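Local atomic coordinates of multiple PDZ domain protein (PDB entry 4XH7), a protein that probably acts as a multi-domain scaffold in signalling, its fourth PDZ domain being of the kind that binds the C-terminal tails of partner proteins. Residues L15-R20 / L76-G81; Q9-L14 / V30-K35. All blocks are in the same frame, centred on the assembly; numbering follows the deposited sequence.

Interaction 1 (L15-R20 / L76-G81); sequences LTKWQR and LLEVNG
The indole of Trp18 has Leu77 over one face and the carboxylate of Glu78 at its edge. Leu77 CB sits 3.8 Å from the centroid of the Trp18 six-membered ring, only 7° off the normal, a CH-pi contact; farther along the side chain, Leu77 CD1 touches Trp18 CE3 at 3.7 Å. At the edge, Trp18 NE1 donates to Glu78 OE2 over 2.8 Å, the oxygen lying almost in the indole plane although the N-H comes from above the carboxylate. Lys17 NZ reaches the same oxygen, Glu78 OE2, at 2.8 Å in a salt bridge, from the opposite face of the carboxylate. Its CG stands opposite the backbone N (chi1 175°), and the extended chain beyond carries NZ from exposed Lys17 to the buried acid. Water 1 donates to Glu78 OE1 and accepts from Lys17 NZ, so both oxygens are engaged, and the lysine probably keeps Glu78 ionised. A leucine in place of Trp18 would probably leave Glu78 OE2 with Lys17 but without its indole N-H donor, and lose the flat face against which Leu77 CB packs. Leu77 and Glu78 both face Val106, forming a classic beta bulge, and at both the side chain leaves the backbone toward the helix. Helix 5-22 thus packs on the PDZ beta-sheet through strand 75-79, an N-terminal helical addition to the canonical PDZ fold.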
loop_
_atom_site.group_PDB
_atom_site.type_symbol
_atom_site.label_atom_id
_atom_site.label_comp_id
_atom_site.label_asym_id
_atom_site.label_seq_id
_atom_site.Cartn_x
_atom_site.Cartn_y
_atom_site.Cartn_z
ATOM N N LEU A 15 10.093 5.648 -1.481
ATOM C CA LEU A 15 9.429 6.862 -1.925
ATOM C C LEU A 15 9.995 7.344 -3.260
ATOM O O LEU A 15 9.265 7.703 -4.191
ATOM C CB LEU A 15 9.599 7.965 -0.881
ATOM C CG LEU A 15 8.863 7.644 0.399
ATOM C CD1 LEU A 15 9.308 8.589 1.521
ATOM C CD2 LEU A 15 7.353 7.759 0.137
ATOM N N THR A 16 11.319 7.387 -3.340
ATOM C CA THR A 16 11.962 7.938 -4.499
ATOM C C THR A 16 11.687 7.093 -5.734
ATOM O O THR A 16 11.423 7.634 -6.798
ATOM C CB THR A 16 13.488 8.066 -4.257
ATOM O OG1 THR A 16 13.718 9.136 -3.334
ATOM C CG2 THR A 16 14.190 8.393 -5.512
ATOM N N LYS A 17 11.732 5.772 -5.570
ATOM C CA LYS A 17 11.431 4.847 -6.648
ATOM C C LYS A 17 10.062 5.122 -7.247
ATOM O O LYS A 17 9.890 5.202 -8.466
ATOM C CB LYS A 17 11.491 3.403 -6.126
ATOM C CG LYS A 17 11.066 2.338 -7.160
ATOM C CD LYS A 17 10.951 0.967 -6.467
ATOM C CE LYS A 17 10.288 -0.065 -7.362
ATOM N NZ LYS A 17 10.208 -1.374 -6.662
ATOM N N TRP A 18 9.076 5.248 -6.372
ATOM C CA TRP A 18 7.709 5.372 -6.846
ATOM C C TRP A 18 7.393 6.791 -7.275
ATOM O O TRP A 18 6.489 6.991 -8.104
ATOM C CB TRP A 18 6.713 4.850 -5.778
ATOM C CG TRP A 18 6.695 3.384 -5.853
ATOM C CD1 TRP A 18 7.387 2.505 -5.061
ATOM C CD2 TRP A 18 6.033 2.603 -6.846
ATOM N NE1 TRP A 18 7.157 1.206 -5.484
ATOM C CE2 TRP A 18 6.327 1.244 -6.574
ATOM C CE3 TRP A 18 5.182 2.918 -7.915
ATOM C CZ2 TRP A 18 5.795 0.188 -7.331
ATOM C CZ3 TRP A 18 4.667 1.858 -8.685
ATOM C CH2 TRP A 18 4.978 0.523 -8.381
ATOM N N GLN A 19 8.115 7.780 -6.741
ATOM C CA GLN A 19 7.979 9.125 -7.308
ATOM C C GLN A 19 8.453 9.150 -8.763
ATOM O O GLN A 19 7.819 9.774 -9.633
ATOM C CB GLN A 19 8.745 10.155 -6.455
ATOM C CG GLN A 19 8.042 10.447 -5.134
ATOM C CD GLN A 19 8.963 11.050 -4.112
ATOM O OE1 GLN A 19 10.170 11.166 -4.343
ATOM N NE2 GLN A 19 8.406 11.448 -2.977
ATOM N N ARG A 20 9.551 8.453 -9.068
ATOM C CA ARG A 20 10.071 8.420 -10.419
ATOM C C ARG A 20 9.116 7.631 -11.339
ATOM O O ARG A 20 9.023 7.897 -12.520
ATOM C CB ARG A 20 11.484 7.808 -10.421
ATOM C CG ARG A 20 12.151 7.740 -11.777
ATOM N N LEU A 76 -3.149 1.281 -4.481
ATOM C CA LEU A 76 -2.113 0.326 -4.072
ATOM C C LEU A 76 -1.016 0.220 -5.127
ATOM O O LEU A 76 -1.325 -0.003 -6.285
ATOM C CB LEU A 76 -2.717 -1.055 -3.875
ATOM C CG LEU A 76 -3.795 -1.117 -2.803
ATOM C CD1 LEU A 76 -4.297 -2.568 -2.776
ATOM C CD2 LEU A 76 -3.251 -0.763 -1.460
ATOM N N LEU A 77 0.249 0.361 -4.723
ATOM C CA LEU A 77 1.365 0.258 -5.681
ATOM C C LEU A 77 2.284 -0.955 -5.503
ATOM O O LEU A 77 2.652 -1.599 -6.490
ATOM C CB LEU A 77 2.235 1.523 -5.648
ATOM C CG LEU A 77 1.471 2.805 -5.974
ATOM C CD1 LEU A 77 2.403 3.995 -5.762
ATOM C CD2 LEU A 77 0.886 2.773 -7.395
ATOM N N GLU A 78 2.643 -1.269 -4.263
ATOM C CA GLU A 78 3.655 -2.274 -3.972
ATOM C C GLU A 78 3.445 -2.797 -2.547
ATOM O O GLU A 78 3.047 -2.037 -1.642
ATOM C CB GLU A 78 5.054 -1.673 -4.117
ATOM C CG GLU A 78 6.176 -2.657 -3.869
ATOM C CD GLU A 78 7.551 -1.981 -3.885
ATOM O OE1 GLU A 78 8.229 -2.018 -2.837
ATOM O OE2 GLU A 78 7.946 -1.467 -4.953
ATOM N N VAL A 79 3.679 -4.093 -2.318
ATOM C CA VAL A 79 3.637 -4.575 -0.912
ATOM C C VAL A 79 4.837 -5.490 -0.735
ATOM O O VAL A 79 5.028 -6.390 -1.566
ATOM C CB VAL A 79 2.347 -5.363 -0.544
ATOM C CG1 VAL A 79 1.168 -4.428 -0.339
ATOM C CG2 VAL A 79 1.990 -6.412 -1.598
ATOM N N ASN A 80 5.638 -5.269 0.307
ATOM C CA ASN A 80 6.846 -6.082 0.534
ATOM C C ASN A 80 7.670 -6.336 -0.742
ATOM O O ASN A 80 8.103 -7.476 -1.018
ATOM C CB ASN A 80 6.458 -7.407 1.179
ATOM C CG ASN A 80 6.104 -7.229 2.628
ATOM O OD1 ASN A 80 6.105 -6.096 3.128
ATOM N ND2 ASN A 80 5.822 -8.326 3.325
ATOM N N GLY A 81 7.858 -5.274 -1.516
ATOM C CA GLY A 81 8.661 -5.333 -2.726
ATOM C C GLY A 81 7.999 -5.914 -3.959
ATOM O O GLY A 81 8.599 -5.901 -5.035
HETATM O O HOH W 1 10.843 -2.325 -3.719
#

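Interaction 2 (Q9-L14 / V30-K35)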
loop_
_atom_site.group_PDB
_atom_site.type_symbol
_atom_site.label_atom_id
_atom_site.label_comp_id
_atom_site.label_asym_id
_atom_site.label_seq_id
_atom_site.Cartn_x
_atom_site.Cartn_y
_atom_site.Cartn_z
ATOM N N GLN A 9 16.682 5.687 5.292
ATOM C CA GLN A 9 17.138 5.735 3.904
ATOM C C GLN A 9 16.466 4.667 3.053
ATOM O O GLN A 9 16.281 4.874 1.857
ATOM C CB GLN A 9 18.646 5.592 3.820
ATOM C CG GLN A 9 19.342 6.801 4.397
ATOM C CD GLN A 9 20.802 6.830 4.065
ATOM O OE1 GLN A 9 21.586 6.028 4.572
ATOM N NE2 GLN A 9 21.183 7.752 3.200
ATOM N N GLN A 10 16.094 3.546 3.669
ATOM C CA GLN A 10 15.375 2.513 2.926
ATOM C C GLN A 10 13.981 3.021 2.559
ATOM O O GLN A 10 13.547 2.846 1.409
ATOM C CB GLN A 10 15.296 1.203 3.715
ATOM N N GLU A 11 13.290 3.667 3.502
ATOM C CA GLU A 11 11.969 4.222 3.216
ATOM C C GLU A 11 12.086 5.348 2.187
ATOM O O GLU A 11 11.271 5.461 1.282
ATOM C CB GLU A 11 11.297 4.727 4.480
ATOM C CG GLU A 11 9.946 5.372 4.230
ATOM C CD GLU A 11 9.128 5.480 5.510
ATOM O OE1 GLU A 11 9.471 4.774 6.483
ATOM O OE2 GLU A 11 8.150 6.268 5.548
ATOM N N ALA A 12 13.107 6.189 2.320
ATOM C CA ALA A 12 13.312 7.236 1.331
ATOM C C ALA A 12 13.542 6.710 -0.074
ATOM O O ALA A 12 13.097 7.318 -1.033
ATOM C CB ALA A 12 14.481 8.116 1.722
ATOM N N ALA A 13 14.261 5.600 -0.200
ATOM C CA ALA A 13 14.523 5.013 -1.500
ATOM C C ALA A 13 13.225 4.488 -2.120
ATOM O O ALA A 13 13.007 4.656 -3.316
ATOM C CB ALA A 13 15.549 3.905 -1.374
ATOM N N LEU A 14 12.367 3.887 -1.298
ATOM C CA LEU A 14 11.051 3.424 -1.750
ATOM C C LEU A 14 10.201 4.576 -2.271
ATOM O O LEU A 14 9.622 4.485 -3.362
ATOM C CB LEU A 14 10.309 2.711 -0.627
ATOM C CG LEU A 14 10.211 1.206 -0.655
ATOM C CD1 LEU A 14 9.157 0.821 0.363
ATOM C CD2 LEU A 14 9.882 0.697 -2.057
ATOM N N VAL A 30 4.325 5.593 2.276
ATOM C CA VAL A 30 4.757 4.270 2.738
ATOM C C VAL A 30 4.137 3.970 4.093
ATOM O O VAL A 30 4.215 4.795 5.011
ATOM C CB VAL A 30 6.302 4.178 2.809
ATOM C CG1 VAL A 30 6.760 2.838 3.402
ATOM C CG2 VAL A 30 6.863 4.296 1.410
ATOM N N ALA A 31 3.505 2.802 4.233
ATOM C CA ALA A 31 2.921 2.429 5.529
ATOM C C ALA A 31 3.534 1.135 6.022
ATOM O O ALA A 31 3.650 0.183 5.269
ATOM C CB ALA A 31 1.413 2.281 5.422
ATOM N N HIS A 32 3.920 1.101 7.297
ATOM C CA HIS A 32 4.381 -0.149 7.891
ATOM C C HIS A 32 3.239 -0.710 8.708
ATOM O O HIS A 32 2.749 -0.075 9.668
ATOM C CB HIS A 32 5.633 0.091 8.734
ATOM C CG HIS A 32 6.768 0.628 7.932
ATOM N ND1 HIS A 32 7.090 1.967 7.909
ATOM C CD2 HIS A 32 7.626 0.017 7.084
ATOM C CE1 HIS A 32 8.111 2.158 7.091
ATOM N NE2 HIS A 32 8.452 0.991 6.571
ATOM N N VAL A 33 2.782 -1.881 8.298
ATOM C CA VAL A 33 1.577 -2.462 8.858
ATOM C C VAL A 33 1.952 -3.778 9.520
ATOM O O VAL A 33 2.812 -4.493 9.013
ATOM C CB VAL A 33 0.527 -2.694 7.735
ATOM C CG1 VAL A 33 -0.714 -3.431 8.244
ATOM C CG2 VAL A 33 0.096 -1.358 7.147
ATOM N N SER A 34 1.327 -4.082 10.652
ATOM C CA SER A 34 1.470 -5.402 11.267
ATOM C C SER A 34 0.116 -6.056 11.416
ATOM O O SER A 34 -0.776 -5.509 12.075
ATOM C CB SER A 34 2.145 -5.285 12.634
ATOM O OG SER A 34 3.493 -4.890 12.448
ATOM N N LYS A 35 -0.050 -7.192 10.754
ATOM C CA LYS A 35 -1.297 -7.926 10.865
ATOM C C LYS A 35 -1.409 -8.499 12.273
ATOM O O LYS A 35 -0.404 -8.683 12.951
ATOM C CB LYS A 35 -1.369 -9.019 9.811
ATOM C CG LYS A 35 -1.690 -8.473 8.436
ATOM C CD LYS A 35 -1.160 -9.348 7.321
ATOM C CE LYS A 35 -1.646 -10.755 7.442
ATOM N NZ LYS A 35 -1.299 -11.537 6.247
HETATM O O HOH W 2 5.799 5.228 7.342
#
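Helix-on-sheet packing joins the N-terminal helix 5-22 to strand 26-34 of the antiparallel sheet in this PDZ domain. Glu11 lies alongside Val30, the two side chains running past each other in opposite directions, and its CG and carboxylate lie along the valine: Glu11 OE2 is 3.9 Å from Val30 CB. With CG opposite the backbone N (chi1 177°) and an extended chain beyond it, Glu11 carries its carboxylate past Val30 to His32. There Glu11 OE1 approaches His32 CE1 at 3.0 Å, in the plane of the imidazole and at its edge, while the carboxylate plane is turned 59° from the ring. This is a close C-H to oxygen approach, and no direct hydrogen bond links the segments. Water 2 supplies a polar link instead, donating to Glu11 OE2 at 3.1 Å and to Val30 O at 2.9 Å. One helical turn on, Leu14 CD1 meets Val30 CG2 at 4.3 Å, a looser apolar touch. Leu14 also touches Thr104 and Val106 of strand 102-110, which puts this part of the helix over two neighbouring strands; Val30 and His32 touch Thr104 too, while Ala31, pointing away from the helix, packs against Ser67 of helix 63-67.

How the interactions relate
Both interactions fasten helix 5-22 to the same antiparallel sheet, with centres 9 Å apart. Interaction 1 uses the later turns and strand 75-79 and is mostly buried; interaction 2 uses earlier turns and the outermost strand 26-34 and is only partly buried. Both have a bridging water, but interaction 1 adds a salt bridge, an indole hydrogen bond and a CH-pi face, whereas interaction 2 sets an acid beside an imidazole edge, with a loose apolar touch. Packing joins them: Leu14 CD2 lies 3.3 Å from the carboxylate oxygen Glu78 OE1, and the apolar pair Leu15 CD2 and Val30 CG2 are 3.7 Å apart. Between the two strands runs strand 102-110, whose Val106 touches both Leu14 and Trp18.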